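Local coordinates for phenolpthiocerol synthesis type-I polyketide synthase ppsA (Mycobacterium bovis, PDB 7AKC), which probably selects and loads extender units through this acyltransferase domain, for the synthase building the lipid core of phthiocerols and phenolphthiocerols, at residues A[103-108]-A[119-124]; A[161-166]-A[195-200]; A[209-212]-A[217-220]; A[273-278]-A[306-311]. One frame throughout, in Å; residues are numbered along the deposited sequence.

The four contacts are spread over the two lobes of an acyltransferase domain and the loop between them. Interactions 1 and 4 belong to the parallel-sheet lobe and touch through it: CD2 of L107 lies 3.8 Å from CB of A277, so V108 and L107 of one strand serve opposite faces. Interaction 2 joins the two helices of the smaller antiparallel lobe, its centre about 38 Å from that of interaction 1. Interaction 3, in the loop, has its nearest atoms about 12 Å from interaction 2. Interactions 2 and 4 each include a sodium site built on main-chain carbonyls near a helix end. Interaction 1 flanks a probable nucleophile elbow, and interaction 3 probably borders the same cleft.

Interaction 1. Residues A[103-108]-A[119-124]; sequences VQPDLV and AVVAGA
V108 is rotated about chi1 (-59°) to set CG1 opposite its carbonyl carbon and tuck CG2 between the backbone N and that carbon, and V121 places CG1 anti to its backbone N (chi1 171°). The two CG1 methyls meet at 3.9 Å, the side chains slanting across one another. The second branch of V108 is used too: CG2 rests 3.8 Å from CB of A122. A beta-branched residue fits here because its two methyls reach two successive residues at the end of a helix, while the small A122 lets the strand come near. P105 adds the flank of its ring, CG lying 4.2 Å from V121 CG1. The helix closes in a Schellman motif. A124 N bonds to A119 O at 2.9 Å and G123 N to V120 O at 3.1 Å; G123 has a positive phi of 93°, where a CB would press on the preceding carbonyl oxygen. Strand 107-110 and helix 115-121 enclose a GxSxG pattern, consistent with the nucleophile elbow of acyltransferases. Around this seam, Y27 of strand 23-27 touches both valines, L92 and T95 of helix 79-100 lie against V121, and I241 of strand 240-242 packs on V108 and A122.

Interaction 2. Residues A[161-166]-A[195-200]; sequences EALIAD and TRVRAR. With NA (sodium ion), chain B.
L163 and V197 form the close-packed part of this contact. Carrying CG opposite its backbone N (chi1 167°), L163 spreads its two methyls over different partners: CD2 meets CG2 of V197 at 3.6 Å, the two side chains crossing at about a right angle, while CD1 lies 3.5 Å from NH1 of R200. Leucine suits the place because its forked end can serve both, and V197 offers a compact methyl close to its own helix. L155 and L193 also touch L163, making it part of a wider apolar core. The R200 chain bends at chi3 (46°), and its guanidinium meets the leucine methyl obliquely, a van der Waals contact with the leucine alone, at the exposed margin.

Helices 157-164 and 187-199 are the two helices of a beta-alpha-beta-beta-alpha-beta unit with an antiparallel four-stranded sheet, the ferredoxin-like small subdomain of acyltransferases.

Toward solvent the fit is slack. D166 OD2 faces the edge of the R196 guanidinium, near its plane, but stays 4.4 Å from NH1, too far for a salt bridge; any attraction is probably modest, and R196 has its salt bridge with E192 instead. Near the end of helix 157-164 the main chain is put to another use. I164 O binds a sodium ion at 2.5 Å, together with the carbonyl oxygens of F167 and V170 and three waters. One of these waters also donates a hydrogen bond to A165 O, 2.9 Å away.

Interaction 3. Residues A[209-212]-A[217-220]; sequences IEVA and AMDA
V211 and A212 run on in an extended conformation (phi/psi -143°/131° at V211), whereas M218 belongs to a 3-10 turn. The closest alpha carbons of the two segments, those of A212 and A217, are 8.3 Å apart, leaving the long methionine to bridge them. Its chain folds at chi2 (-70°) and again at chi3, swinging the terminal methyl back onto the extended segment. CE lies 3.3 Å from A212 O and 4.0 Å from CG1 of V211, while SD stays 4.1 Å from that carbonyl oxygen. The methyl, slightly polarised by the neighbouring sulfur, can rest against a carbonyl oxygen as well as a hydrocarbon branch, and methionine is flexible enough to reach both. A212 O has its hydrogen bond from N215 ND2, and the other end of that amide, OD1, accepts A217 N, so N215 ties the turn on both sides. L144 packs on both V211 and M218. The loop that holds this buried contact follows strand 204-207, the last of the ferredoxin-like subdomain, and leads to helix 222-228. In related acyltransferases the loop after this strand carries the catalytic histidine, so this packing probably lies at the edge of the active-site cleft between the subdomains.

Interaction 4. Residues A[273-278]-A[306-311]; sequences AIASAG and HSAQPG. With NA (sodium ion), chain C.
Q309 reaches helix 270-278 through two waters, one leading to A275 O and one to G278 O. Its chi1 of -40° and unusual chi2 of -103° bring the amide back beside the helix end, with CD 4.2 Å from G278 O. There the two ends of the amide do different work: NE2 donates to a water at 2.9 Å, which in turn donates to A275 O at 2.7 Å, and OE1 accepts from a second water at 3.1 Å, which donates to G278 O at 2.8 Å. Glutamine suits the spot because one flat group offers both donor and acceptor, and G278 brings bare main chain to the side facing it.

Helix 298-308 is the crossover of a beta-alpha-beta unit joining the parallel neighbours 287-290 and 315-317, and helix 270-278 packs beside it on the large subdomain, its A273 and A277 lying on I109 and I242.

Between the segments themselves the direct packing is two methyls, CB of A275 and CB of A308, 4.5 Å apart; alanines let the helices come near without interlocking. I274 packs on I301, T304 and L305 of helix 298-308. The side chain of S276 starts out away from 306-311, but S276 O binds a sodium ion at 2.3 Å, with S279 O, A281 O, G283 O and a water. G278 O is also hydrogen-bonded to the Y314 hydroxyl.

Interaction 1. Residues A[103-108]-A[119-124]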
loop_
_atom_site.group_PDB
_atom_site.type_symbol
_atom_site.label_atom_id
_atom_site.label_comp_id
_atom_site.label_asym_id
_atom_site.label_seq_id
_atom_site.Cartn_x
_atom_site.Cartn_y
_atom_site.Cartn_z
ATOM N N VAL A 103 -5.013 22.264 5.705
ATOM C CA VAL A 103 -5.353 21.154 4.850
ATOM C C VAL A 103 -5.527 19.869 5.655
ATOM O O VAL A 103 -4.576 19.391 6.261
ATOM C CB VAL A 103 -4.320 21.022 3.723
ATOM N N GLN A 104 -6.741 19.313 5.679
ATOM C CA GLN A 104 -7.027 18.099 6.441
ATOM C C GLN A 104 -7.775 17.041 5.599
ATOM O O GLN A 104 -8.547 17.388 4.705
ATOM C CB GLN A 104 -7.804 18.459 7.718
ATOM N N PRO A 105 -7.556 15.744 5.861
ATOM C CA PRO A 105 -8.222 14.720 5.040
ATOM C C PRO A 105 -9.650 14.431 5.442
ATOM O O PRO A 105 -9.989 14.353 6.621
ATOM C CB PRO A 105 -7.357 13.477 5.254
ATOM C CG PRO A 105 -6.792 13.641 6.601
ATOM C CD PRO A 105 -6.661 15.137 6.866
ATOM N N ASP A 106 -10.502 14.317 4.449
ATOM C CA ASP A 106 -11.870 13.861 4.635
ATOM C C ASP A 106 -11.928 12.315 4.533
ATOM O O ASP A 106 -12.924 11.705 4.924
ATOM C CB ASP A 106 -12.756 14.491 3.568
ATOM C CG ASP A 106 -12.698 16.006 3.621
ATOM O OD1 ASP A 106 -13.173 16.584 4.634
ATOM O OD2 ASP A 106 -12.157 16.617 2.665
ATOM N N LEU A 107 -10.857 11.694 4.019
ATOM C CA LEU A 107 -10.764 10.274 3.778
ATOM C C LEU A 107 -9.286 9.914 3.658
ATOM O O LEU A 107 -8.458 10.734 3.235
ATOM C CB LEU A 107 -11.454 9.965 2.447
ATOM C CG LEU A 107 -11.645 8.500 2.123
ATOM C CD1 LEU A 107 -13.020 8.036 2.531
ATOM C CD2 LEU A 107 -11.451 8.247 0.634
ATOM N N VAL A 108 -8.948 8.718 4.104
ATOM C CA VAL A 108 -7.574 8.233 3.958
ATOM C C VAL A 108 -7.544 6.906 3.213
ATOM O O VAL A 108 -8.473 6.112 3.308
ATOM C CB VAL A 108 -6.801 8.184 5.304
ATOM C CG1 VAL A 108 -6.725 9.564 5.955
ATOM C CG2 VAL A 108 -7.405 7.167 6.248
ATOM N N ALA A 119 -4.765 3.911 9.063
ATOM C CA ALA A 119 -5.644 3.533 10.181
ATOM C C ALA A 119 -5.412 4.416 11.378
ATOM O O ALA A 119 -6.371 4.707 12.092
ATOM C CB ALA A 119 -5.446 2.076 10.566
ATOM N N VAL A 120 -4.155 4.851 11.622
ATOM C CA VAL A 120 -3.866 5.759 12.740
ATOM C C VAL A 120 -4.473 7.143 12.486
ATOM O O VAL A 120 -5.086 7.716 13.390
ATOM C CB VAL A 120 -2.346 5.858 13.026
ATOM C CG1 VAL A 120 -2.041 6.954 14.047
ATOM C CG2 VAL A 120 -1.801 4.527 13.512
ATOM N N VAL A 121 -4.268 7.698 11.279
ATOM C CA VAL A 121 -4.791 9.025 10.934
ATOM C C VAL A 121 -6.323 9.049 10.936
ATOM O O VAL A 121 -6.927 10.042 11.352
ATOM C CB VAL A 121 -4.191 9.560 9.616
ATOM C CG1 VAL A 121 -4.895 10.834 9.158
ATOM C CG2 VAL A 121 -2.701 9.805 9.772
ATOM N N ALA A 122 -6.950 7.930 10.563
ATOM C CA ALA A 122 -8.403 7.812 10.579
ATOM C C ALA A 122 -8.990 7.641 11.991
ATOM O O ALA A 122 -10.188 7.752 12.143
ATOM C CB ALA A 122 -8.844 6.656 9.693
ATOM N N GLY A 123 -8.159 7.360 12.994
ATOM C CA GLY A 123 -8.616 7.174 14.362
ATOM C C GLY A 123 -8.924 5.740 14.749
ATOM O O GLY A 123 -9.365 5.496 15.872
ATOM N N ALA A 124 -8.703 4.767 13.834
ATOM C CA ALA A 124 -8.992 3.364 14.163
ATOM C C ALA A 124 -7.992 2.802 15.166
ATOM O O ALA A 124 -8.333 1.963 15.996
ATOM C CB ALA A 124 -9.012 2.515 12.901
#

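Interaction 2. Residues A[161-166]-A[195-200]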
loop_
_atom_site.group_PDB
_atom_site.type_symbol
_atom_site.label_atom_id
_atom_site.label_comp_id
_atom_site.label_asym_id
_atom_site.label_seq_id
_atom_site.Cartn_x
_atom_site.Cartn_y
_atom_site.Cartn_z
ATOM N N GLU A 161 -2.364 -12.083 -14.306
ATOM C CA GLU A 161 -2.747 -13.354 -13.671
ATOM C C GLU A 161 -2.418 -14.526 -14.605
ATOM O O GLU A 161 -1.918 -15.541 -14.150
ATOM C CB GLU A 161 -4.221 -13.395 -13.285
ATOM C CG GLU A 161 -4.584 -12.378 -12.221
ATOM C CD GLU A 161 -4.250 -12.802 -10.796
ATOM O OE1 GLU A 161 -3.341 -13.634 -10.592
ATOM O OE2 GLU A 161 -4.893 -12.264 -9.874
ATOM N N ALA A 162 -2.615 -14.336 -15.891
ATOM C CA ALA A 162 -2.358 -15.373 -16.876
ATOM C C ALA A 162 -0.846 -15.643 -16.941
ATOM O O ALA A 162 -0.446 -16.792 -16.975
ATOM C CB ALA A 162 -2.887 -14.943 -18.233
ATOM N N LEU A 163 -0.024 -14.585 -16.960
ATOM C CA LEU A 163 1.429 -14.754 -16.982
ATOM C C LEU A 163 1.964 -15.573 -15.772
ATOM O O LEU A 163 2.899 -16.396 -15.946
ATOM C CB LEU A 163 2.042 -13.340 -16.924
ATOM C CG LEU A 163 3.573 -13.281 -16.629
ATOM C CD1 LEU A 163 4.372 -13.828 -17.849
ATOM C CD2 LEU A 163 3.971 -11.884 -16.230
ATOM N N ILE A 164 1.397 -15.309 -14.588
ATOM C CA ILE A 164 1.941 -15.941 -13.381
ATOM C C ILE A 164 1.147 -17.164 -12.907
ATOM O O ILE A 164 1.470 -17.720 -11.857
ATOM C CB ILE A 164 2.063 -14.911 -12.264
ATOM C CG1 ILE A 164 0.668 -14.413 -11.804
ATOM C CG2 ILE A 164 3.009 -13.791 -12.660
ATOM C CD1 ILE A 164 0.754 -13.427 -10.711
ATOM N N ALA A 165 0.159 -17.610 -13.680
ATOM C CA ALA A 165 -0.693 -18.723 -13.262
ATOM C C ALA A 165 0.119 -20.010 -13.038
ATOM O O ALA A 165 -0.263 -20.821 -12.200
ATOM C CB ALA A 165 -1.796 -18.954 -14.297
ATOM N N ASP A 166 1.217 -20.189 -13.795
ATOM C CA ASP A 166 2.032 -21.392 -13.604
ATOM C C ASP A 166 3.211 -21.182 -12.642
ATOM O O ASP A 166 4.073 -22.054 -12.574
ATOM C CB ASP A 166 2.488 -22.005 -14.930
ATOM C CG ASP A 166 3.068 -21.018 -15.933
ATOM O OD1 ASP A 166 3.108 -19.790 -15.622
ATOM O OD2 ASP A 166 3.511 -21.477 -17.031
ATOM N N THR A 195 12.122 -11.003 -17.562
ATOM C CA THR A 195 12.690 -11.433 -18.828
ATOM C C THR A 195 11.581 -11.903 -19.781
ATOM O O THR A 195 11.597 -11.541 -20.964
ATOM C CB THR A 195 13.696 -12.571 -18.602
ATOM O OG1 THR A 195 14.767 -12.068 -17.796
ATOM C CG2 THR A 195 14.299 -13.108 -19.965
ATOM N N ARG A 196 10.614 -12.714 -19.272
ATOM C CA ARG A 196 9.539 -13.200 -20.137
ATOM C C ARG A 196 8.679 -12.033 -20.639
ATOM O O ARG A 196 8.299 -11.995 -21.810
ATOM C CB ARG A 196 8.654 -14.206 -19.360
ATOM C CG ARG A 196 9.364 -15.542 -19.060
ATOM C CD ARG A 196 8.392 -16.548 -18.452
ATOM N NE ARG A 196 8.995 -17.867 -18.277
ATOM C CZ ARG A 196 8.303 -18.994 -18.103
ATOM N NH1 ARG A 196 6.974 -18.973 -18.104
ATOM N NH2 ARG A 196 8.935 -20.158 -17.983
ATOM N N VAL A 197 8.414 -11.045 -19.761
ATOM C CA VAL A 197 7.560 -9.907 -20.143
ATOM C C VAL A 197 8.306 -9.112 -21.231
ATOM O O VAL A 197 7.741 -8.870 -22.282
ATOM C CB VAL A 197 7.205 -9.032 -18.939
ATOM C CG1 VAL A 197 6.490 -7.738 -19.369
ATOM C CG2 VAL A 197 6.329 -9.815 -17.956
ATOM N N ARG A 198 9.595 -8.857 -21.035
ATOM C CA ARG A 198 10.405 -8.154 -22.045
ATOM C C ARG A 198 10.499 -8.890 -23.371
ATOM O O ARG A 198 10.586 -8.259 -24.449
ATOM C CB ARG A 198 11.785 -7.859 -21.465
ATOM C CG ARG A 198 11.724 -6.744 -20.449
ATOM C CD ARG A 198 13.063 -6.547 -19.789
ATOM N NE ARG A 198 12.965 -5.557 -18.727
ATOM C CZ ARG A 198 13.906 -5.334 -17.812
ATOM N NH1 ARG A 198 15.065 -5.984 -17.865
ATOM N NH2 ARG A 198 13.709 -4.434 -16.858
ATOM N N ALA A 199 10.557 -10.227 -23.313
ATOM C CA ALA A 199 10.646 -11.055 -24.519
ATOM C C ALA A 199 9.376 -10.992 -25.358
ATOM O O ALA A 199 9.432 -11.287 -26.561
ATOM C CB ALA A 199 10.956 -12.500 -24.161
ATOM N N ARG A 200 8.256 -10.605 -24.742
ATOM C CA ARG A 200 6.964 -10.398 -25.394
ATOM C C ARG A 200 6.830 -8.982 -25.933
ATOM O O ARG A 200 5.725 -8.614 -26.313
ATOM C CB ARG A 200 5.834 -10.655 -24.384
ATOM C CG ARG A 200 5.756 -12.133 -24.083
ATOM C CD ARG A 200 4.988 -12.493 -22.851
ATOM N NE ARG A 200 3.704 -11.800 -22.721
ATOM C CZ ARG A 200 2.793 -12.107 -21.794
ATOM N NH1 ARG A 200 2.982 -13.140 -20.980
ATOM N NH2 ARG A 200 1.643 -11.441 -21.738
HETATM NA NA NA B . 1.137 -17.610 -9.375
HETATM O O HOH W 1 -0.088 -19.626 -9.572
HETATM O O HOH W 2 -0.982 -16.615 -9.330
HETATM O O HOH W 3 0.170 -18.551 -7.309
#

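Interaction 3. Residues A[209-212]-A[217-220]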
loop_
_atom_site.group_PDB
_atom_site.type_symbol
_atom_site.label_atom_id
_atom_site.label_comp_id
_atom_site.label_asym_id
_atom_site.label_seq_id
_atom_site.Cartn_x
_atom_site.Cartn_y
_atom_site.Cartn_z
ATOM N N ILE A 209 12.749 -3.776 -2.579
ATOM C CA ILE A 209 12.078 -3.705 -1.271
ATOM C C ILE A 209 12.794 -4.606 -0.250
ATOM O O ILE A 209 13.300 -5.649 -0.616
ATOM C CB ILE A 209 10.574 -4.124 -1.440
ATOM C CG1 ILE A 209 9.759 -3.818 -0.187
ATOM C CG2 ILE A 209 10.429 -5.600 -1.884
ATOM C CD1 ILE A 209 8.195 -3.581 -0.477
ATOM N N GLU A 210 12.837 -4.212 1.026
ATOM C CA GLU A 210 13.535 -4.977 2.072
ATOM C C GLU A 210 13.003 -6.394 2.164
ATOM O O GLU A 210 13.794 -7.337 2.217
ATOM C CB GLU A 210 13.455 -4.288 3.457
ATOM C CG GLU A 210 14.262 -3.008 3.597
ATOM C CD GLU A 210 13.927 -1.819 2.711
ATOM O OE1 GLU A 210 12.767 -1.700 2.247
ATOM O OE2 GLU A 210 14.829 -0.977 2.511
ATOM N N VAL A 211 11.673 -6.503 2.212
ATOM C CA VAL A 211 10.968 -7.814 2.281
ATOM C C VAL A 211 9.707 -7.654 1.431
ATOM O O VAL A 211 8.998 -6.680 1.613
ATOM C CB VAL A 211 10.579 -8.231 3.709
ATOM C CG1 VAL A 211 9.738 -9.499 3.719
ATOM C CG2 VAL A 211 11.776 -8.394 4.625
ATOM N N ALA A 212 9.465 -8.597 0.538
ATOM C CA ALA A 212 8.289 -8.508 -0.349
ATOM C C ALA A 212 7.063 -9.071 0.351
ATOM O O ALA A 212 7.029 -10.249 0.660
ATOM C CB ALA A 212 8.555 -9.208 -1.645
ATOM N N ALA A 217 4.810 -16.143 0.714
ATOM C CA ALA A 217 5.862 -16.168 1.749
ATOM C C ALA A 217 5.344 -15.551 3.051
ATOM O O ALA A 217 5.912 -15.823 4.101
ATOM C CB ALA A 217 7.073 -15.444 1.261
ATOM N N MET A 218 4.300 -14.734 2.954
ATOM C CA MET A 218 3.702 -14.117 4.163
ATOM C C MET A 218 2.783 -15.094 4.914
ATOM O O MET A 218 2.472 -14.812 6.072
ATOM C CB MET A 218 2.930 -12.853 3.776
ATOM C CG MET A 218 3.787 -11.839 3.064
ATOM S SD MET A 218 5.000 -11.084 4.165
ATOM C CE MET A 218 6.519 -11.809 3.551
ATOM N N ASP A 219 2.364 -16.189 4.286
ATOM C CA ASP A 219 1.410 -17.117 4.945
ATOM C C ASP A 219 1.989 -17.577 6.280
ATOM O O ASP A 219 1.261 -17.574 7.268
ATOM C CB ASP A 219 1.175 -18.366 4.109
ATOM C CG ASP A 219 0.443 -18.141 2.805
ATOM O OD1 ASP A 219 -0.184 -17.095 2.670
ATOM O OD2 ASP A 219 0.502 -19.031 1.954
ATOM N N ALA A 220 3.273 -17.911 6.293
ATOM C CA ALA A 220 3.904 -18.466 7.512
ATOM C C ALA A 220 4.005 -17.453 8.655
ATOM O O ALA A 220 4.194 -17.901 9.765
ATOM C CB ALA A 220 5.248 -19.045 7.173
#

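Interaction 4. Residues A[273-278]-A[306-311]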
loop_
_atom_site.group_PDB
_atom_site.type_symbol
_atom_site.label_atom_id
_atom_site.label_comp_id
_atom_site.label_asym_id
_atom_site.label_seq_id
_atom_site.Cartn_x
_atom_site.Cartn_y
_atom_site.Cartn_z
ATOM N N ALA A 273 -9.559 1.076 -4.504
ATOM C CA ALA A 273 -9.840 2.066 -3.461
ATOM C C ALA A 273 -9.839 3.494 -4.035
ATOM O O ALA A 273 -10.732 4.278 -3.742
ATOM C CB ALA A 273 -8.813 1.949 -2.327
ATOM N N ILE A 274 -8.849 3.838 -4.877
ATOM C CA ILE A 274 -8.798 5.171 -5.497
ATOM C C ILE A 274 -10.070 5.406 -6.360
ATOM O O ILE A 274 -10.681 6.466 -6.283
ATOM C CB ILE A 274 -7.521 5.256 -6.390
ATOM C CG1 ILE A 274 -6.225 5.250 -5.539
ATOM C CG2 ILE A 274 -7.550 6.500 -7.317
ATOM C CD1 ILE A 274 -6.098 6.503 -4.531
ATOM N N ALA A 275 -10.441 4.435 -7.188
ATOM C CA ALA A 275 -11.623 4.543 -8.047
ATOM C C ALA A 275 -12.882 4.774 -7.220
ATOM O O ALA A 275 -13.755 5.559 -7.603
ATOM C CB ALA A 275 -11.784 3.276 -8.875
ATOM N N SER A 276 -12.977 4.097 -6.066
ATOM C CA SER A 276 -14.172 4.261 -5.203
ATOM C C SER A 276 -14.188 5.677 -4.645
ATOM O O SER A 276 -15.232 6.336 -4.608
ATOM C CB SER A 276 -14.128 3.265 -4.055
ATOM O OG SER A 276 -15.224 3.454 -3.173
ATOM N N ALA A 277 -13.033 6.154 -4.174
ATOM C CA ALA A 277 -12.942 7.528 -3.640
ATOM C C ALA A 277 -13.317 8.546 -4.726
ATOM O O ALA A 277 -14.130 9.448 -4.485
ATOM C CB ALA A 277 -11.508 7.780 -3.135
ATOM N N GLY A 278 -12.828 8.344 -5.946
ATOM C CA GLY A 278 -13.120 9.265 -7.049
ATOM C C GLY A 278 -14.568 9.216 -7.536
ATOM O O GLY A 278 -15.070 10.188 -8.126
ATOM N N HIS A 306 -8.569 8.761 -14.362
ATOM C CA HIS A 306 -8.863 9.146 -15.737
ATOM C C HIS A 306 -9.519 7.975 -16.465
ATOM O O HIS A 306 -10.404 8.190 -17.293
ATOM C CB HIS A 306 -7.581 9.627 -16.476
ATOM N N SER A 307 -9.078 6.732 -16.172
ATOM C CA SER A 307 -9.679 5.573 -16.820
ATOM C C SER A 307 -11.148 5.380 -16.359
ATOM O O SER A 307 -12.020 5.188 -17.203
ATOM C CB SER A 307 -8.839 4.319 -16.572
ATOM O OG SER A 307 -9.538 3.179 -17.038
ATOM N N ALA A 308 -11.408 5.428 -15.044
ATOM C CA ALA A 308 -12.742 5.203 -14.464
ATOM C C ALA A 308 -13.746 6.353 -14.673
ATOM O O ALA A 308 -14.933 6.090 -14.857
ATOM C CB ALA A 308 -12.626 4.890 -12.983
ATOM N N GLN A 309 -13.296 7.613 -14.583
ATOM C CA GLN A 309 -14.197 8.765 -14.799
ATOM C C GLN A 309 -13.488 9.704 -15.776
ATOM O O GLN A 309 -12.831 10.652 -15.351
ATOM C CB GLN A 309 -14.491 9.518 -13.492
ATOM C CG GLN A 309 -14.696 8.663 -12.262
ATOM C CD GLN A 309 -16.140 8.544 -11.896
ATOM O OE1 GLN A 309 -16.962 9.439 -12.156
ATOM N NE2 GLN A 309 -16.475 7.432 -11.269
ATOM N N PRO A 310 -13.574 9.425 -17.086
ATOM C CA PRO A 310 -12.772 10.187 -18.061
ATOM C C PRO A 310 -13.074 11.672 -18.242
ATOM O O PRO A 310 -12.206 12.399 -18.734
ATOM C CB PRO A 310 -12.988 9.428 -19.368
ATOM C CG PRO A 310 -14.263 8.646 -19.159
ATOM C CD PRO A 310 -14.252 8.277 -17.720
ATOM N N GLY A 311 -14.273 12.113 -17.900
ATOM C CA GLY A 311 -14.616 13.528 -18.025
ATOM C C GLY A 311 -14.508 14.304 -16.723
ATOM O O GLY A 311 -15.014 15.431 -16.623
HETATM NA NA NA C . -16.666 7.817 -3.658
HETATM O O HOH W 4 -14.264 5.969 -10.173
HETATM O O HOH W 5 -17.183 11.296 -9.655
HETATM O O HOH W 6 -15.768 7.060 -1.495
#